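PDB 4NH0: ESX secretion system protein EccC from Thermomonospora curvata, which provides the ATPase motor of the type VII (ESX) secretion system, binding its substrate EsxB and probably hydrolysing ATP only in the first of its three FtsK domains. Local coordinates for residues Y261-A266 with R581-H586; H332-L337 with L356-A361. All blocks are in the same frame, centred on the assembly; numbering follows the deposited sequence.

Interaction 1. Residues Y261-A266 with R581-H586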
ATOM      1  N   TYR A 261     -43.024  28.022 -24.702  1.00108.67           N
ATOM      2  CA  TYR A 261     -41.956  27.581 -25.592  1.00 99.58           C
ATOM      3  C   TYR A 261     -40.975  28.701 -25.925  1.00104.90           C
ATOM      4  O   TYR A 261     -40.012  28.491 -26.663  1.00120.44           O
ATOM      5  CB  TYR A 261     -42.544  27.003 -26.880  1.00 99.50           C
ATOM      6  CG  TYR A 261     -43.280  25.698 -26.678  1.00 96.94           C
ATOM      7  CD1 TYR A 261     -42.609  24.484 -26.747  1.00103.85           C
ATOM      8  CD2 TYR A 261     -44.642  25.679 -26.418  1.00100.92           C
ATOM      9  CE1 TYR A 261     -43.276  23.288 -26.562  1.00105.80           C
ATOM     10  CE2 TYR A 261     -45.318  24.488 -26.232  1.00107.90           C
ATOM     11  CZ  TYR A 261     -44.630  23.296 -26.305  1.00101.86           C
ATOM     12  OH  TYR A 261     -45.298  22.107 -26.121  1.00107.72           O
ATOM     13  N   ASN A 262     -41.218  29.887 -25.379  1.00 99.48           N
ATOM     14  CA  ASN A 262     -40.315  31.012 -25.577  1.00100.22           C
ATOM     15  C   ASN A 262     -40.042  31.736 -24.264  1.00100.16           C
ATOM     16  O   ASN A 262     -40.470  32.873 -24.067  1.00 98.61           O
ATOM     17  CB  ASN A 262     -40.885  31.987 -26.608  1.00109.04           C
ATOM     18  CG  ASN A 262     -39.890  33.058 -27.011  1.00117.19           C
ATOM     19  OD1 ASN A 262     -38.682  32.898 -26.835  1.00118.14           O
ATOM     20  ND2 ASN A 262     -40.395  34.159 -27.554  1.00123.24           N
ATOM     21  N   LEU A 263     -39.331  31.066 -23.364  1.00103.01           N
ATOM     22  CA  LEU A 263     -38.999  31.649 -22.072  1.00 85.56           C
ATOM     23  C   LEU A 263     -37.737  32.494 -22.160  1.00 86.41           C
ATOM     24  O   LEU A 263     -36.753  32.097 -22.782  1.00 95.81           O
ATOM     25  CB  LEU A 263     -38.819  30.557 -21.016  1.00 80.19           C
ATOM     26  CG  LEU A 263     -40.021  29.649 -20.753  1.00 76.10           C
ATOM     27  CD1 LEU A 263     -39.747  28.722 -19.581  1.00 74.43           C
ATOM     28  CD2 LEU A 263     -41.276  30.470 -20.508  1.00 80.00           C
ATOM     29  N   ASP A 264     -37.776  33.665 -21.536  1.00 92.86           N
ATOM     30  CA  ASP A 264     -36.610  34.532 -21.464  1.00 85.11           C
ATOM     31  C   ASP A 264     -36.138  34.616 -20.019  1.00 89.13           C
ATOM     32  O   ASP A 264     -36.760  35.289 -19.198  1.00 99.41           O
ATOM     33  CB  ASP A 264     -36.932  35.923 -22.014  1.00 91.50           C
ATOM     34  CG  ASP A 264     -35.694  36.779 -22.218  1.00 92.56           C
ATOM     35  OD1 ASP A 264     -34.606  36.395 -21.740  1.00 95.90           O
ATOM     36  OD2 ASP A 264     -35.812  37.843 -22.858  1.00 94.40           O
ATOM     37  N   PRO A 265     -35.035  33.923 -19.702  1.00 88.89           N
ATOM     38  CA  PRO A 265     -34.451  33.893 -18.357  1.00 93.90           C
ATOM     39  C   PRO A 265     -34.162  35.287 -17.811  1.00 93.95           C
ATOM     40  O   PRO A 265     -34.150  35.485 -16.597  1.00102.65           O
ATOM     41  CB  PRO A 265     -33.153  33.108 -18.557  1.00 81.88           C
ATOM     42  CG  PRO A 265     -33.421  32.247 -19.739  1.00 95.09           C
ATOM     43  CD  PRO A 265     -34.291  33.067 -20.643  1.00 90.13           C
ATOM     44  N   ALA A 266     -33.936  36.240 -18.707  1.00 88.56           N
ATOM     45  CA  ALA A 266     -33.670  37.616 -18.313  1.00 88.32           C
ATOM     46  C   ALA A 266     -34.911  38.276 -17.719  1.00 98.37           C
ATOM     47  O   ALA A 266     -34.808  39.081 -16.795  1.00106.14           O
ATOM     48  CB  ALA A 266     -33.165  38.415 -19.502  1.00110.87           C
ATOM     49  N   ARG A 581     -35.430  22.545 -20.223  1.00 90.34           N
ATOM     50  CA  ARG A 581     -34.646  22.559 -21.455  1.00 94.87           C
ATOM     51  C   ARG A 581     -34.164  23.961 -21.819  1.00 98.44           C
ATOM     52  O   ARG A 581     -33.067  24.132 -22.350  1.00 99.18           O
ATOM     53  CB  ARG A 581     -35.470  21.978 -22.605  1.00 94.55           C
ATOM     54  CG  ARG A 581     -34.769  21.961 -23.951  1.00101.40           C
ATOM     55  CD  ARG A 581     -35.688  21.401 -25.022  1.00113.82           C
ATOM     56  NE  ARG A 581     -36.909  22.192 -25.153  1.00110.08           N
ATOM     57  CZ  ARG A 581     -37.990  21.794 -25.814  1.00110.43           C
ATOM     58  NH1 ARG A 581     -38.011  20.607 -26.405  1.00112.10           N
ATOM     59  NH2 ARG A 581     -39.055  22.581 -25.881  1.00105.62           N
ATOM     60  N   GLN A 582     -34.986  24.962 -21.520  1.00 93.15           N
ATOM     61  CA  GLN A 582     -34.670  26.340 -21.877  1.00 92.81           C
ATOM     62  C   GLN A 582     -33.856  27.045 -20.796  1.00 88.54           C
ATOM     63  O   GLN A 582     -33.035  27.910 -21.094  1.00 87.57           O
ATOM     64  CB  GLN A 582     -35.955  27.122 -22.152  1.00 82.77           C
ATOM     65  CG  GLN A 582     -36.884  26.450 -23.145  1.00 93.20           C
ATOM     66  CD  GLN A 582     -38.135  27.260 -23.412  1.00 96.19           C
ATOM     67  OE1 GLN A 582     -38.103  28.490 -23.422  1.00 91.94           O
ATOM     68  NE2 GLN A 582     -39.251  26.572 -23.625  1.00 97.22           N
ATOM     69  N   LEU A 583     -34.086  26.671 -19.541  1.00 87.79           N
ATOM     70  CA  LEU A 583     -33.411  27.320 -18.422  1.00 93.55           C
ATOM     71  C   LEU A 583     -32.023  26.741 -18.169  1.00100.50           C
ATOM     72  O   LEU A 583     -31.163  27.406 -17.595  1.00 99.46           O
ATOM     73  CB  LEU A 583     -34.257  27.212 -17.151  1.00 79.53           C
ATOM     74  CG  LEU A 583     -35.345  28.271 -16.948  1.00 63.35           C
ATOM     75  CD1 LEU A 583     -34.785  29.661 -17.188  1.00 82.82           C
ATOM     76  CD2 LEU A 583     -36.548  28.020 -17.838  1.00 71.69           C
ATOM     77  N   ALA A 584     -31.810  25.501 -18.599  1.00 93.04           N
ATOM     78  CA  ALA A 584     -30.525  24.838 -18.406  1.00 96.18           C
ATOM     79  C   ALA A 584     -29.417  25.543 -19.180  1.00 99.81           C
ATOM     80  O   ALA A 584     -29.571  25.846 -20.363  1.00104.31           O
ATOM     81  CB  ALA A 584     -30.614  23.380 -18.822  1.00 94.32           C
ATOM     82  N   GLY A 585     -28.303  25.804 -18.506  1.00 89.57           N
ATOM     83  CA  GLY A 585     -27.156  26.423 -19.144  1.00 95.64           C
ATOM     84  C   GLY A 585     -27.054  27.916 -18.905  1.00 91.45           C
ATOM     85  O   GLY A 585     -26.075  28.548 -19.303  1.00107.61           O
ATOM     86  N   HIS A 586     -28.063  28.484 -18.256  1.00 89.72           N
ATOM     87  CA  HIS A 586     -28.072  29.913 -17.966  1.00 92.96           C
ATOM     88  C   HIS A 586     -27.829  30.185 -16.487  1.00 90.08           C
ATOM     89  O   HIS A 586     -28.445  29.562 -15.625  1.00 88.20           O
ATOM     90  CB  HIS A 586     -29.397  30.541 -18.399  1.00 87.24           C
ATOM     91  CG  HIS A 586     -29.662  30.446 -19.868  1.00 92.97           C
ATOM     92  ND1 HIS A 586     -29.332  31.451 -20.751  1.00 98.55           N
ATOM     93  CD2 HIS A 586     -30.229  29.465 -20.610  1.00 90.75           C
ATOM     94  CE1 HIS A 586     -29.684  31.094 -21.973  1.00102.14           C
ATOM     95  NE2 HIS A 586     -30.230  29.893 -21.915  1.00 88.54           N
TER
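Gln582 reaches from the last turn of helix 575-583 to the backbone of Leu263, where Leu263 N donates to Gln582 OE1 at 2.9 Å. The N-H...O angle of 160° and a donor lying in the plane of the amide carbonyl mark a well-directed bond. The other half of the amide is held as well, since Gln582 NE2 bonds to Pro260 O, which supports this orientation of the amide. An extended side chain beyond CG carries the group out to this backbone.

Beside it the apolar part is close-packed. Leu263 and Leu583 cross at about a right angle, with Leu263 CD1 and Leu583 CD2 3.7 Å apart, while Pro265 CG lies 3.9 Å from the other branch, Leu583 CD1. Leu583 also rests on Trp269. The docking of helix 575-583 is consistent with a linker segment that binds FtsK 1 much as EsxB binds the pocket of the third domain.

Pro265 CG also sits over the centre of the His586 ring, 4.2 Å from its centroid and 10° off the normal, a CH-pi contact. His586 is brought back beneath the proline by a type II turn from Leu583, with Gly585 at positive phi. Asp264 caps the short helix 265-268, its OD1 accepting from Ala266 N at 3.1 Å from above the carboxylate plane.

Toward solvent the fit is looser: Tyr261 CD1 approaches Arg581 NH2 only to 4.1 Å, the ring and guanidinium planes are 43° apart, and both residues are exposed. A long, weak ion pair to Glu573 is a further partner of this arginine.

Interaction 2. Residues H332-L337 with L356-A361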
ATOM      1  N   HIS A 332     -36.476  32.947  -9.812  1.00 75.86           N
ATOM      2  CA  HIS A 332     -35.213  33.399  -9.245  1.00 73.38           C
ATOM      3  C   HIS A 332     -34.025  32.891 -10.051  1.00 81.66           C
ATOM      4  O   HIS A 332     -34.084  31.824 -10.659  1.00 84.15           O
ATOM      5  CB  HIS A 332     -35.083  32.943  -7.790  1.00 69.30           C
ATOM      6  CG  HIS A 332     -36.201  33.405  -6.911  1.00 63.24           C
ATOM      7  ND1 HIS A 332     -37.476  32.890  -6.994  1.00 77.32           N
ATOM      8  CD2 HIS A 332     -36.235  34.337  -5.931  1.00 74.65           C
ATOM      9  CE1 HIS A 332     -38.248  33.483  -6.101  1.00 89.89           C
ATOM     10  NE2 HIS A 332     -37.519  34.367  -5.444  1.00 83.67           N
ATOM     11  N   SER A 333     -32.948  33.668 -10.050  1.00 82.82           N
ATOM     12  CA  SER A 333     -31.714  33.269 -10.712  1.00 79.56           C
ATOM     13  C   SER A 333     -30.892  32.384  -9.784  1.00 86.19           C
ATOM     14  O   SER A 333     -31.040  32.462  -8.566  1.00 81.57           O
ATOM     15  CB  SER A 333     -30.908  34.501 -11.129  1.00 85.31           C
ATOM     16  OG  SER A 333     -30.433  35.203  -9.995  1.00109.09           O
ATOM     17  N   PRO A 334     -30.019  31.536 -10.355  1.00 80.98           N
ATOM     18  CA  PRO A 334     -29.107  30.726  -9.541  1.00 76.42           C
ATOM     19  C   PRO A 334     -28.179  31.601  -8.707  1.00 86.24           C
ATOM     20  O   PRO A 334     -27.572  31.137  -7.743  1.00 82.55           O
ATOM     21  CB  PRO A 334     -28.317  29.928 -10.582  1.00 73.49           C
ATOM     22  CG  PRO A 334     -29.189  29.908 -11.785  1.00 73.63           C
ATOM     23  CD  PRO A 334     -29.897  31.224 -11.789  1.00 71.32           C
ATOM     24  N   GLU A 335     -28.084  32.867  -9.094  1.00 81.90           N
ATOM     25  CA  GLU A 335     -27.269  33.849  -8.398  1.00 81.02           C
ATOM     26  C   GLU A 335     -27.799  34.121  -6.994  1.00 84.10           C
ATOM     27  O   GLU A 335     -27.039  34.469  -6.092  1.00 83.41           O
ATOM     28  CB  GLU A 335     -27.222  35.146  -9.210  1.00 90.34           C
ATOM     29  CG  GLU A 335     -26.097  36.094  -8.844  1.00 99.49           C
ATOM     30  CD  GLU A 335     -25.930  37.207  -9.861  1.00115.22           C
ATOM     31  OE1 GLU A 335     -26.083  38.389  -9.486  1.00125.61           O
ATOM     32  OE2 GLU A 335     -25.651  36.899 -11.039  1.00100.33           O
ATOM     33  N   VAL A 336     -29.106  33.955  -6.810  1.00 82.00           N
ATOM     34  CA  VAL A 336     -29.741  34.270  -5.535  1.00 72.32           C
ATOM     35  C   VAL A 336     -30.431  33.072  -4.889  1.00 74.75           C
ATOM     36  O   VAL A 336     -30.972  33.185  -3.789  1.00 70.17           O
ATOM     37  CB  VAL A 336     -30.780  35.394  -5.693  1.00 67.14           C
ATOM     38  CG1 VAL A 336     -30.110  36.676  -6.153  1.00 81.76           C
ATOM     39  CG2 VAL A 336     -31.869  34.975  -6.666  1.00 74.25           C
ATOM     40  N   LEU A 337     -30.407  31.925  -5.559  1.00 77.57           N
ATOM     41  CA  LEU A 337     -31.070  30.737  -5.029  1.00 72.20           C
ATOM     42  C   LEU A 337     -30.442  29.433  -5.511  1.00 74.12           C
ATOM     43  O   LEU A 337     -30.313  29.201  -6.713  1.00 63.54           O
ATOM     44  CB  LEU A 337     -32.554  30.759  -5.397  1.00 59.35           C
ATOM     45  CG  LEU A 337     -33.389  29.581  -4.897  1.00 50.38           C
ATOM     46  CD1 LEU A 337     -33.312  29.481  -3.385  1.00 57.16           C
ATOM     47  CD2 LEU A 337     -34.830  29.720  -5.352  1.00 53.83           C
ATOM     48  N   LEU A 356     -30.683  22.255 -14.359  1.00 90.33           N
ATOM     49  CA  LEU A 356     -30.802  23.568 -13.736  1.00 84.15           C
ATOM     50  C   LEU A 356     -29.519  23.972 -13.019  1.00 80.16           C
ATOM     51  O   LEU A 356     -28.913  23.169 -12.311  1.00 78.88           O
ATOM     52  CB  LEU A 356     -31.976  23.590 -12.757  1.00 78.41           C
ATOM     53  CG  LEU A 356     -33.346  23.239 -13.336  1.00 65.20           C
ATOM     54  CD1 LEU A 356     -34.430  23.397 -12.283  1.00 65.07           C
ATOM     55  CD2 LEU A 356     -33.649  24.096 -14.553  1.00 80.02           C
ATOM     56  N   ARG A 357     -29.115  25.224 -13.207  1.00 85.62           N
ATOM     57  CA  ARG A 357     -27.923  25.752 -12.554  1.00 88.52           C
ATOM     58  C   ARG A 357     -28.188  26.036 -11.081  1.00 83.31           C
ATOM     59  O   ARG A 357     -27.261  26.276 -10.310  1.00 81.37           O
ATOM     60  CB  ARG A 357     -27.447  27.025 -13.256  1.00 81.61           C
ATOM     61  CG  ARG A 357     -26.960  26.810 -14.679  1.00 87.25           C
ATOM     62  CD  ARG A 357     -25.677  25.997 -14.707  1.00 94.14           C
ATOM     63  NE  ARG A 357     -25.104  25.933 -16.047  1.00103.51           N
ATOM     64  CZ  ARG A 357     -24.317  26.869 -16.567  1.00105.58           C
ATOM     65  NH1 ARG A 357     -24.010  27.947 -15.857  1.00 93.08           N
ATOM     66  NH2 ARG A 357     -23.839  26.731 -17.795  1.00106.53           N
ATOM     67  N   HIS A 358     -29.458  26.015 -10.696  1.00 74.79           N
ATOM     68  CA  HIS A 358     -29.838  26.247  -9.310  1.00 71.05           C
ATOM     69  C   HIS A 358     -29.462  25.056  -8.440  1.00 76.10           C
ATOM     70  O   HIS A 358     -29.120  25.210  -7.270  1.00 72.58           O
ATOM     71  CB  HIS A 358     -31.339  26.512  -9.196  1.00 87.75           C
ATOM     72  CG  HIS A 358     -31.835  27.604 -10.090  1.00 72.61           C
ATOM     73  ND1 HIS A 358     -31.990  27.442 -11.450  1.00 63.38           N
ATOM     74  CD2 HIS A 358     -32.223  28.872  -9.816  1.00 73.93           C
ATOM     75  CE1 HIS A 358     -32.446  28.563 -11.976  1.00 76.42           C
ATOM     76  NE2 HIS A 358     -32.596  29.448 -11.006  1.00 80.61           N
ATOM     77  N   VAL A 359     -29.528  23.864  -9.022  1.00 76.82           N
ATOM     78  CA  VAL A 359     -29.317  22.637  -8.266  1.00 79.52           C
ATOM     79  C   VAL A 359     -27.841  22.348  -8.024  1.00 78.05           C
ATOM     80  O   VAL A 359     -27.090  22.072  -8.958  1.00 76.75           O
ATOM     81  CB  VAL A 359     -29.942  21.433  -8.981  1.00 81.62           C
ATOM     82  CG1 VAL A 359     -29.819  20.197  -8.116  1.00 91.33           C
ATOM     83  CG2 VAL A 359     -31.399  21.713  -9.304  1.00 83.74           C
ATOM     84  N   SER A 360     -27.436  22.408  -6.761  1.00 75.05           N
ATOM     85  CA  SER A 360     -26.063  22.105  -6.384  1.00 76.05           C
ATOM     86  C   SER A 360     -25.839  20.601  -6.293  1.00 77.29           C
ATOM     87  O   SER A 360     -24.761  20.106  -6.621  1.00 83.42           O
ATOM     88  CB  SER A 360     -25.711  22.767  -5.052  1.00 83.23           C
ATOM     89  OG  SER A 360     -24.433  22.355  -4.605  1.00 88.83           O
ATOM     90  N   ALA A 361     -26.863  19.877  -5.849  1.00 77.96           N
ATOM     91  CA  ALA A 361     -26.745  18.435  -5.660  1.00 75.10           C
ATOM     92  C   ALA A 361     -28.099  17.735  -5.610  1.00 83.74           C
ATOM     93  O   ALA A 361     -29.045  18.229  -4.998  1.00 86.98           O
ATOM     94  CB  ALA A 361     -25.966  18.140  -4.392  1.00 73.46           C
TER
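His358 and Pro334 account for most of the surface buried here. The imidazole donates from NE2 to His332 O at 2.8 Å, with an N-H...O angle of 152°; the acceptor lies near the ring plane. CG is anti to the carbonyl carbon of its own residue, and chi2 of 75° sets the turn of the ring. Pro334 CG stands over the ring's centre, 3.5 Å from the centroid and 10° off the normal, which defines a CH-pi contact. Pro334 CG also packs 3.7 Å from CB of Arg357, the residue before His358. Leu337, third in buried area, contributes backbone: its carbonyl O lies 3.8 Å from His358 CB, where strand 337-343 starts beside the outermost strand 359-364 of the FtsK 1 sheet. The two strands run parallel, and the backbones of His358 and Ser360 both bond to Phe339.

An alanine at His358 would probably leave His332 O without this donor and Pro334 without the ring beneath it, opening a gap that Trp269, whose ring meets the imidazole almost perpendicularly, also borders. While the bond holds the ring at its edge and Pro334 CG meets its face, donation requires a hydrogen on NE2, which fits either the NE2-H tautomer or a doubly protonated ring.

In the fold
Interaction 1 is a surface contact and interaction 2 a buried one, yet their centres lie 13 Å apart and they touch. Residues 332-337 and 356-361 lead into strands 337-343 and 359-364, the latter outermost in the FtsK 1 sheet, whereas 581-586 arrive over 200 residues later in sequence and pack against both: Leu583 CB comes 4.1 Å from Leu356 CD2, and His586 O lies 3.9 Å from Pro334 CG. Trp269, just beyond helix 265-268, is shared, touching Leu583, His586, Pro334 and His358. Each contact sets a proline over a histidine face, but only in interaction 2 does that histidine also donate a hydrogen bond across the contact; in interaction 1 a glutamine supplies the polar tie.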